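Local structure of transcriptional regulator (AraC-type DNA-binding domain-containing proteins) (Chromobacterium violaceum, 3OIO) at residues A[11-16]-A[53-58]; A[25-30]-A[35-40]. The protein probably binds specific DNA sequences and regulates transcription through an AraC-type helix-turn-helix domain, the part of the protein described here. One frame throughout, in Å; residues are numbered along the deposited sequence. Where two conformers were deposited one is given.

Contact 1 (A[11-16]-A[53-58]); sequences EAVSLM and SKYYLE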
ATOM      1  N   GLU A  11      -0.563  -9.992 -11.356  1.00 17.69           N
ATOM      2  CA  GLU A  11       0.486 -10.787 -10.720  1.00 17.60           C
ATOM      3  C   GLU A  11       1.366  -9.893  -9.843  1.00 16.89           C
ATOM      4  O   GLU A  11       1.679 -10.225  -8.696  1.00 17.27           O
ATOM      5  CB  GLU A  11       1.342 -11.484 -11.776  1.00 18.62           C
ATOM      6  CG  GLU A  11       2.372 -12.406 -11.187  1.00 20.20           C
ATOM      7  CD  GLU A  11       3.237 -13.099 -12.241  1.00 23.09           C
ATOM      8  OE1 GLU A  11       2.879 -13.144 -13.440  1.00 24.00           O
ATOM      9  OE2 GLU A  11       4.303 -13.602 -11.855  1.00 26.84           O
ATOM     10  N   ALA A  12       1.760  -8.754 -10.405  1.00 15.76           N
ATOM     11  CA  ALA A  12       2.591  -7.793  -9.658  1.00 15.06           C
ATOM     12  C   ALA A  12       1.853  -7.336  -8.396  1.00 15.42           C
ATOM     13  O   ALA A  12       2.445  -7.263  -7.310  1.00 15.19           O
ATOM     14  CB  ALA A  12       2.957  -6.594 -10.536  1.00 14.64           C
ATOM     15  N   VAL A  13       0.566  -7.027  -8.516  1.00 14.87           N
ATOM     16  CA  VAL A  13      -0.157  -6.574  -7.340  1.00 15.25           C
ATOM     17  C   VAL A  13      -0.249  -7.687  -6.285  1.00 15.90           C
ATOM     18  O   VAL A  13      -0.083  -7.425  -5.094  1.00 15.58           O
ATOM     19  CB  VAL A  13      -1.576  -6.073  -7.724  1.00 15.52           C
ATOM     20  CG1 VAL A  13      -2.473  -5.913  -6.467  1.00 16.65           C
ATOM     21  CG2 VAL A  13      -1.428  -4.732  -8.514  1.00 17.74           C
ATOM     22  N   SER A  14      -0.473  -8.926  -6.719  1.00 15.55           N
ATOM     23  CA  SER A  14      -0.510 -10.047  -5.771  1.00 16.89           C
ATOM     24  C   SER A  14       0.824 -10.226  -5.054  1.00 17.15           C
ATOM     25  O   SER A  14       0.861 -10.487  -3.845  1.00 17.66           O
ATOM     26  CB  SER A  14      -0.905 -11.350  -6.491  1.00 17.26           C
ATOM     27  OG  SER A  14      -2.278 -11.275  -6.841  1.00 20.88           O
ATOM     28  N   LEU A  15       1.925 -10.051  -5.791  1.00 16.87           N
ATOM     29  CA  LEU A  15       3.229 -10.155  -5.180  1.00 17.06           C
ATOM     30  C   LEU A  15       3.421  -9.035  -4.158  1.00 16.96           C
ATOM     31  O   LEU A  15       3.913  -9.273  -3.040  1.00 17.61           O
ATOM     32  CB  LEU A  15       4.293 -10.082  -6.266  1.00 17.69           C
ATOM     33  CG  LEU A  15       5.731 -10.170  -5.796  1.00 20.31           C
ATOM     34  CD1 LEU A  15       6.002 -11.522  -5.073  1.00 21.41           C
ATOM     35  CD2 LEU A  15       6.627 -10.006  -7.043  1.00 21.49           C
HETATM   36  N   MSE A  16       3.003  -7.820  -4.518  1.00 15.25           N
HETATM   37  CA  MSE A  16       3.127  -6.693  -3.561  1.00 14.98           C
HETATM   38  C   MSE A  16       2.317  -6.981  -2.285  1.00 15.29           C
HETATM   39  O   MSE A  16       2.783  -6.694  -1.186  1.00 15.62           O
HETATM   40  CB  MSE A  16       2.670  -5.372  -4.190  1.00 15.31           C
HETATM   41  CG  MSE A  16       3.572  -4.955  -5.364  1.00 14.97           C
HETATM   42 SE   MSE A  16       2.650  -3.565  -6.337  0.75 29.37          SE
HETATM   43  CE  MSE A  16       3.938  -2.329  -6.754  1.00 25.05           C
ATOM     44  N   SER A  53       5.577   2.391  -7.291  1.00 15.92           N
ATOM     45  CA  SER A  53       5.935   2.763  -5.918  1.00 15.88           C
ATOM     46  C   SER A  53       4.767   3.458  -5.218  1.00 15.48           C
ATOM     47  O   SER A  53       4.549   3.289  -4.006  1.00 15.96           O
ATOM     48  CB  SER A  53       7.181   3.655  -5.912  1.00 16.89           C
ATOM     49  OG  SER A  53       6.917   4.826  -6.642  1.00 19.66           O
ATOM     50  N   LYS A  54       4.010   4.234  -5.974  1.00 15.43           N
ATOM     51  CA  LYS A  54       2.859   4.932  -5.378  1.00 16.34           C
ATOM     52  C   LYS A  54       1.691   4.006  -5.118  1.00 15.64           C
ATOM     53  O   LYS A  54       1.035   4.115  -4.058  1.00 15.34           O
ATOM     54  CB  LYS A  54       2.468   6.151  -6.209  1.00 17.56           C
ATOM     55  CG  LYS A  54       3.556   7.230  -6.083  1.00 21.24           C
ATOM     56  CD  LYS A  54       3.259   8.457  -6.935  1.00 27.38           C
ATOM     57  CE  LYS A  54       4.416   9.469  -6.821  1.00 32.09           C
ATOM     58  NZ  LYS A  54       4.166  10.769  -7.544  1.00 36.10           N
ATOM     59  N   TYR A  55       1.474   3.033  -6.012  1.00 14.35           N
ATOM     60  CA  TYR A  55       0.451   2.034  -5.735  1.00 14.57           C
ATOM     61  C   TYR A  55       0.870   1.209  -4.490  1.00 13.56           C
ATOM     62  O   TYR A  55       0.045   0.866  -3.641  1.00 14.31           O
ATOM     63  CB  TYR A  55       0.219   1.116  -6.963  1.00 14.18           C
ATOM     64  CG  TYR A  55      -0.906   0.167  -6.719  1.00 15.60           C
ATOM     65  CD1 TYR A  55      -2.220   0.512  -7.024  1.00 17.13           C
ATOM     66  CD2 TYR A  55      -0.657  -1.069  -6.097  1.00 17.27           C
ATOM     67  CE1 TYR A  55      -3.279  -0.375  -6.732  1.00 20.06           C
ATOM     68  CE2 TYR A  55      -1.689  -1.947  -5.790  1.00 18.45           C
ATOM     69  CZ  TYR A  55      -2.994  -1.607  -6.133  1.00 19.83           C
ATOM     70  OH  TYR A  55      -4.020  -2.476  -5.828  1.00 24.68           O
ATOM     71  N   TYR A  56       2.156   0.892  -4.385  1.00 13.32           N
ATOM     72  CA  TYR A  56       2.636   0.118  -3.224  1.00 12.56           C
ATOM     73  C   TYR A  56       2.373   0.876  -1.910  1.00 12.45           C
ATOM     74  O   TYR A  56       1.964   0.285  -0.891  1.00 12.01           O
ATOM     75  CB  TYR A  56       4.148  -0.158  -3.385  1.00 12.97           C
ATOM     76  CG  TYR A  56       4.595  -1.540  -2.940  1.00 13.02           C
ATOM     77  CD1 TYR A  56       3.909  -2.242  -1.914  1.00 12.33           C
ATOM     78  CD2 TYR A  56       5.737  -2.129  -3.508  1.00 13.48           C
ATOM     79  CE1 TYR A  56       4.331  -3.528  -1.519  1.00 12.71           C
ATOM     80  CE2 TYR A  56       6.176  -3.405  -3.117  1.00 12.80           C
ATOM     81  CZ  TYR A  56       5.490  -4.086  -2.115  1.00 12.98           C
ATOM     82  OH  TYR A  56       5.958  -5.319  -1.748  1.00 14.78           O
ATOM     83  N   LEU A  57       2.581   2.182  -1.948  1.00 13.45           N
ATOM     84  CA  LEU A  57       2.261   3.022  -0.788  1.00 13.17           C
ATOM     85  C   LEU A  57       0.744   2.934  -0.499  1.00 13.20           C
ATOM     86  O   LEU A  57       0.346   2.800   0.666  1.00 12.89           O
ATOM     87  CB  LEU A  57       2.661   4.468  -1.046  1.00 14.78           C
ATOM     88  CG  LEU A  57       2.310   5.443   0.102  1.00 15.59           C
ATOM     89  CD1 LEU A  57       3.029   5.060   1.427  1.00 17.67           C
ATOM     90  CD2 LEU A  57       2.629   6.930  -0.322  1.00 20.06           C
ATOM     91  N   GLU A  58      -0.097   3.022  -1.538  1.00 12.25           N
ATOM     92  CA  GLU A  58      -1.544   2.884  -1.303  1.00 13.57           C
ATOM     93  C   GLU A  58      -1.884   1.552  -0.619  1.00 12.96           C
ATOM     94  O   GLU A  58      -2.729   1.496   0.271  1.00 12.62           O
ATOM     95  CB  GLU A  58      -2.339   2.926  -2.611  1.00 13.60           C
ATOM     96  CG  GLU A  58      -2.253   4.215  -3.378  1.00 15.67           C
ATOM     97  CD  GLU A  58      -3.101   4.129  -4.649  1.00 17.05           C
ATOM     98  OE1 GLU A  58      -4.277   3.727  -4.567  1.00 19.00           O
ATOM     99  OE2 GLU A  58      -2.578   4.427  -5.743  1.00 22.10           O
TER

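Contact 2 (A[25-30]-A[35-40]); sequences STDDIA and VSRRQL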
ATOM      1  N   SER A  25      11.438  -3.747  -3.830  1.00 16.47           N
ATOM      2  CA  SER A  25      11.683  -2.660  -4.743  1.00 16.60           C
ATOM      3  C   SER A  25      10.883  -2.887  -6.037  1.00 16.73           C
ATOM      4  O   SER A  25      10.541  -4.033  -6.379  1.00 16.73           O
ATOM      5  CB  SER A  25      13.186  -2.559  -5.057  1.00 16.70           C
ATOM      6  OG  SER A  25      13.559  -3.661  -5.865  1.00 17.72           O
ATOM      7  N   THR A  26      10.630  -1.812  -6.787  1.00 17.06           N
ATOM      8  CA  THR A  26       9.962  -1.950  -8.113  1.00 18.58           C
ATOM      9  C   THR A  26      10.748  -2.890  -9.037  1.00 17.50           C
ATOM     10  O   THR A  26      10.165  -3.725  -9.738  1.00 16.80           O
ATOM     11  CB  THR A  26       9.926  -0.552  -8.808  1.00 18.99           C
ATOM     12  OG1 THR A  26       9.094   0.285  -8.046  1.00 21.24           O
ATOM     13  CG2 THR A  26       9.320  -0.668 -10.216  1.00 21.67           C
ATOM     14  N   ASP A  27      12.081  -2.762  -9.014  1.00 17.51           N
ATOM     15  CA  ASP A  27      12.913  -3.650  -9.809  1.00 18.56           C
ATOM     16  C   ASP A  27      12.701  -5.101  -9.443  1.00 17.18           C
ATOM     17  O   ASP A  27      12.654  -5.949 -10.335  1.00 16.93           O
ATOM     18  CB  ASP A  27      14.388  -3.302  -9.638  1.00 19.42           C
ATOM     19  CG  ASP A  27      14.648  -1.793  -9.836  1.00 26.48           C
ATOM     20  OD1 ASP A  27      14.059  -0.967  -9.106  1.00 36.59           O
ATOM     21  OD2 ASP A  27      15.410  -1.415 -10.713  1.00 33.01           O
ATOM     22  N   ASP A  28      12.636  -5.390  -8.144  1.00 16.73           N
ATOM     23  CA  ASP A  28      12.404  -6.762  -7.707  1.00 16.53           C
ATOM     24  C   ASP A  28      11.032  -7.283  -8.093  1.00 15.55           C
ATOM     25  O   ASP A  28      10.908  -8.467  -8.474  1.00 15.55           O
ATOM     26  CB  ASP A  28      12.642  -6.929  -6.203  1.00 17.53           C
ATOM     27  CG  ASP A  28      14.122  -7.118  -5.881  1.00 21.79           C
ATOM     28  OD1 ASP A  28      14.964  -7.229  -6.817  1.00 26.81           O
ATOM     29  OD2 ASP A  28      14.468  -7.189  -4.690  1.00 24.27           O
ATOM     30  N   ILE A  29      10.006  -6.431  -8.041  0.50 14.77           N
ATOM     31  CA  ILE A  29       8.682  -6.871  -8.515  0.50 14.88           C
ATOM     32  C   ILE A  29       8.787  -7.261  -9.988  0.50 14.32           C
ATOM     33  O   ILE A  29       8.313  -8.332 -10.402  0.50 14.49           O
ATOM     34  CB  ILE A  29       7.627  -5.771  -8.388  0.50 14.62           C
ATOM     35  CG1 ILE A  29       7.476  -5.317  -6.933  0.50 16.61           C
ATOM     36  CG2 ILE A  29       6.254  -6.253  -8.936  0.50 14.61           C
ATOM     37  CD1 ILE A  29       6.789  -3.995  -6.832  0.50 17.30           C
ATOM     38  N   ALA A  30       9.417  -6.394 -10.780  1.00 14.23           N
ATOM     39  CA  ALA A  30       9.575  -6.673 -12.210  1.00 14.81           C
ATOM     40  C   ALA A  30      10.368  -7.962 -12.464  1.00 15.54           C
ATOM     41  O   ALA A  30       9.952  -8.770 -13.320  1.00 15.50           O
ATOM     42  CB  ALA A  30      10.244  -5.490 -12.935  1.00 15.08           C
ATOM     43  N   VAL A  35       9.002  -9.108 -16.252  1.00 15.55           N
ATOM     44  CA  VAL A  35       8.946  -8.019 -17.233  1.00 15.52           C
ATOM     45  C   VAL A  35      10.058  -7.036 -16.921  1.00 14.66           C
ATOM     46  O   VAL A  35      10.618  -7.083 -15.813  1.00 15.33           O
ATOM     47  CB  VAL A  35       7.559  -7.289 -17.234  1.00 14.79           C
ATOM     48  CG1 VAL A  35       6.436  -8.265 -17.623  1.00 16.62           C
ATOM     49  CG2 VAL A  35       7.248  -6.602 -15.857  1.00 16.51           C
ATOM     50  N   SER A  36      10.397  -6.146 -17.861  1.00 13.99           N
ATOM     51  CA  SER A  36      11.369  -5.101 -17.523  1.00 14.53           C
ATOM     52  C   SER A  36      10.778  -4.080 -16.576  1.00 14.51           C
ATOM     53  O   SER A  36       9.549  -3.982 -16.433  1.00 14.72           O
ATOM     54  CB  SER A  36      11.842  -4.367 -18.787  1.00 14.76           C
ATOM     55  OG  SER A  36      10.755  -3.570 -19.277  1.00 16.26           O
ATOM     56  N   ARG A  37      11.649  -3.305 -15.936  1.00 14.89           N
ATOM     57  CA  ARG A  37      11.156  -2.242 -15.086  1.00 15.47           C
ATOM     58  C   ARG A  37      10.239  -1.275 -15.879  1.00 15.53           C
ATOM     59  O   ARG A  37       9.161  -0.876 -15.411  1.00 16.20           O
ATOM     60  CB  ARG A  37      12.325  -1.514 -14.391  1.00 15.31           C
ATOM     61  CG  ARG A  37      11.785  -0.385 -13.562  1.00 20.38           C
ATOM     62  CD  ARG A  37      12.859   0.226 -12.711  1.00 24.23           C
ATOM     63  NE  ARG A  37      12.552   1.612 -12.469  1.00 28.48           N
ATOM     64  CZ  ARG A  37      13.341   2.415 -11.775  1.00 30.46           C
ATOM     65  NH1 ARG A  37      14.408   1.927 -11.178  1.00 30.08           N
ATOM     66  NH2 ARG A  37      13.008   3.679 -11.605  1.00 37.69           N
ATOM     67  N   ARG A  38      10.685  -0.876 -17.071  1.00 15.69           N
ATOM     68  CA  ARG A  38       9.906   0.014 -17.914  1.00 17.34           C
ATOM     69  C   ARG A  38       8.526  -0.573 -18.213  1.00 17.48           C
ATOM     70  O   ARG A  38       7.515   0.134 -18.178  1.00 17.77           O
ATOM     71  CB  ARG A  38      10.675   0.304 -19.195  1.00 18.08           C
ATOM     72  CG  ARG A  38       9.961   1.232 -20.133  1.00 23.20           C
ATOM     73  CD  ARG A  38      10.969   1.517 -21.208  1.00 29.81           C
ATOM     74  NE  ARG A  38      10.489   2.289 -22.312  1.00 39.03           N
ATOM     75  CZ  ARG A  38      11.220   2.484 -23.410  1.00 44.03           C
ATOM     76  NH1 ARG A  38      12.450   1.932 -23.523  1.00 44.84           N
ATOM     77  NH2 ARG A  38      10.726   3.222 -24.397  1.00 47.44           N
ATOM     78  N   GLN A  39       8.493  -1.860 -18.524  1.00 16.37           N
ATOM     79  CA  GLN A  39       7.214  -2.507 -18.818  1.00 16.48           C
ATOM     80  C   GLN A  39       6.307  -2.546 -17.601  1.00 15.33           C
ATOM     81  O   GLN A  39       5.106  -2.365 -17.735  1.00 16.79           O
ATOM     82  CB  GLN A  39       7.446  -3.907 -19.338  1.00 16.44           C
ATOM     83  CG  GLN A  39       8.009  -3.836 -20.744  1.00 18.78           C
ATOM     84  CD  GLN A  39       8.578  -5.116 -21.259  1.00 22.29           C
ATOM     85  OE1 GLN A  39       8.900  -6.087 -20.499  1.00 21.15           O
ATOM     86  NE2 GLN A  39       8.731  -5.144 -22.596  1.00 22.64           N
ATOM     87  N   LEU A  40       6.877  -2.750 -16.412  1.00 14.32           N
ATOM     88  CA  LEU A  40       6.062  -2.787 -15.214  1.00 13.50           C
ATOM     89  C   LEU A  40       5.472  -1.387 -14.996  1.00 15.26           C
ATOM     90  O   LEU A  40       4.280  -1.227 -14.679  1.00 14.99           O
ATOM     91  CB  LEU A  40       6.909  -3.190 -13.989  1.00 14.19           C
ATOM     92  CG  LEU A  40       6.086  -3.358 -12.692  1.00 13.99           C
ATOM     93  CD1 LEU A  40       5.132  -4.569 -12.764  1.00 17.68           C
ATOM     94  CD2 LEU A  40       7.036  -3.448 -11.485  1.00 16.38           C
TER

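Contact 1 (A[11-16]-A[53-58])
One face of the Tyr56 ring carries the side chain of selenomethionine Met16. CG of Met16 lies 3.9 Å from the centroid of the Tyr56 ring and only 14° off its normal, a CH-pi contact. CB of Met16 sits over the same ring, 3.6 Å from CE1 of Tyr56. The selenium follows at 4.6 Å from that centroid, also over the face, so this is a Met-aromatic contact. The chain bends at chi3, and the terminal CE comes 3.7 Å from CD2 of Tyr56. Met16 thus covers the ring from its hydroxyl end back to its CB end.

The Tyr55 ring is met obliquely, by SE of Met16 and by CG2 of Val13. SE of Met16 is 4.2 Å from CD2 of Tyr55. The side chains of Val13 and Tyr55 cross at about a right angle. CG1 of Val13, anti to the backbone N (chi1 166°), reaches OH of Tyr55 at 3.8 Å, while CG2 of Val13 lies 3.9 Å from CE2 of Tyr55.

No hydrogen bond joins the two segments. The hydroxyl of Tyr56 is instead hydrogen-bonded to the backbone at Asn19 O and Leu24 N. This ties the ring to the chain after helix 7-17 and probably helps hold it in place against Met16. Phe44 of helix 37-47 also touches Val13 and Met16.

The axes of segments 11-16 and 53-58 approach to 10.9 Å and cross at -47°. This packing joins helix 7-17 to helix 52-70, by its place in the chain probably the long linker helix of the AraC-type fold, within the N-terminal helix-turn-helix subdomain.

Contact 2 (A[25-30]-A[35-40])
Leu40 lays its CD2 methyl against helix 26-33. That methyl is 3.8 Å from CG2 of Thr26 and 3.9 Å from CG2 of Ile29. With chi1 at -175°, CG of Leu40 lies opposite the backbone N, which brings CD2 to the first turn of helix 26-33. Ala30 packs its small CB against the turn, 3.3 Å from the carbonyl O of Val35.

The backbone closes the turn. N of Val35 donates to O of Ala30 at 3.1 Å, with an N-H...O angle of 159°. Ser36 then caps helix 37-47. Its OG accepts from N of Gln39, and OE1 of Gln39 accepts from N of Ser36 in return, forming a capping box. Ser25 caps helix 26-33 through a bond from N of Asp28 to its OG.

OD2 of Asp27 meets the guanidinium edge of Arg37, 3.5 Å from NH1. The carboxylate and guanidinium planes stand 82° apart. The stronger partner of Arg37 is Glu41, which forms a salt bridge with NE.

The Asp27 bridge is long and its planes are far from coplanar, so it is probably the lesser electrostatic link, beside apolar packing and a turn held by backbone and capping bonds.

In the fold
The two contacts lie about 11 Å apart, centre to centre, and touch directly. Contact 1 joins helix 7-17 to helix 52-70. Contact 2 joins helices 26-33 and 37-47, which come between those two along the chain. Ile29, in the conformer given, packs between the contacts, touching Met16 and Tyr56. Ala12 packs on both Ile29 and Leu40. The four helices therefore share one apolar core. Helices 26-33 and 37-47, with their short turn, fit a helix-turn-helix, and by analogy with AraC relatives helix 37-47 is probably the DNA-recognition helix. Helix 52-70 continues beyond this bundle toward the C-terminal helices.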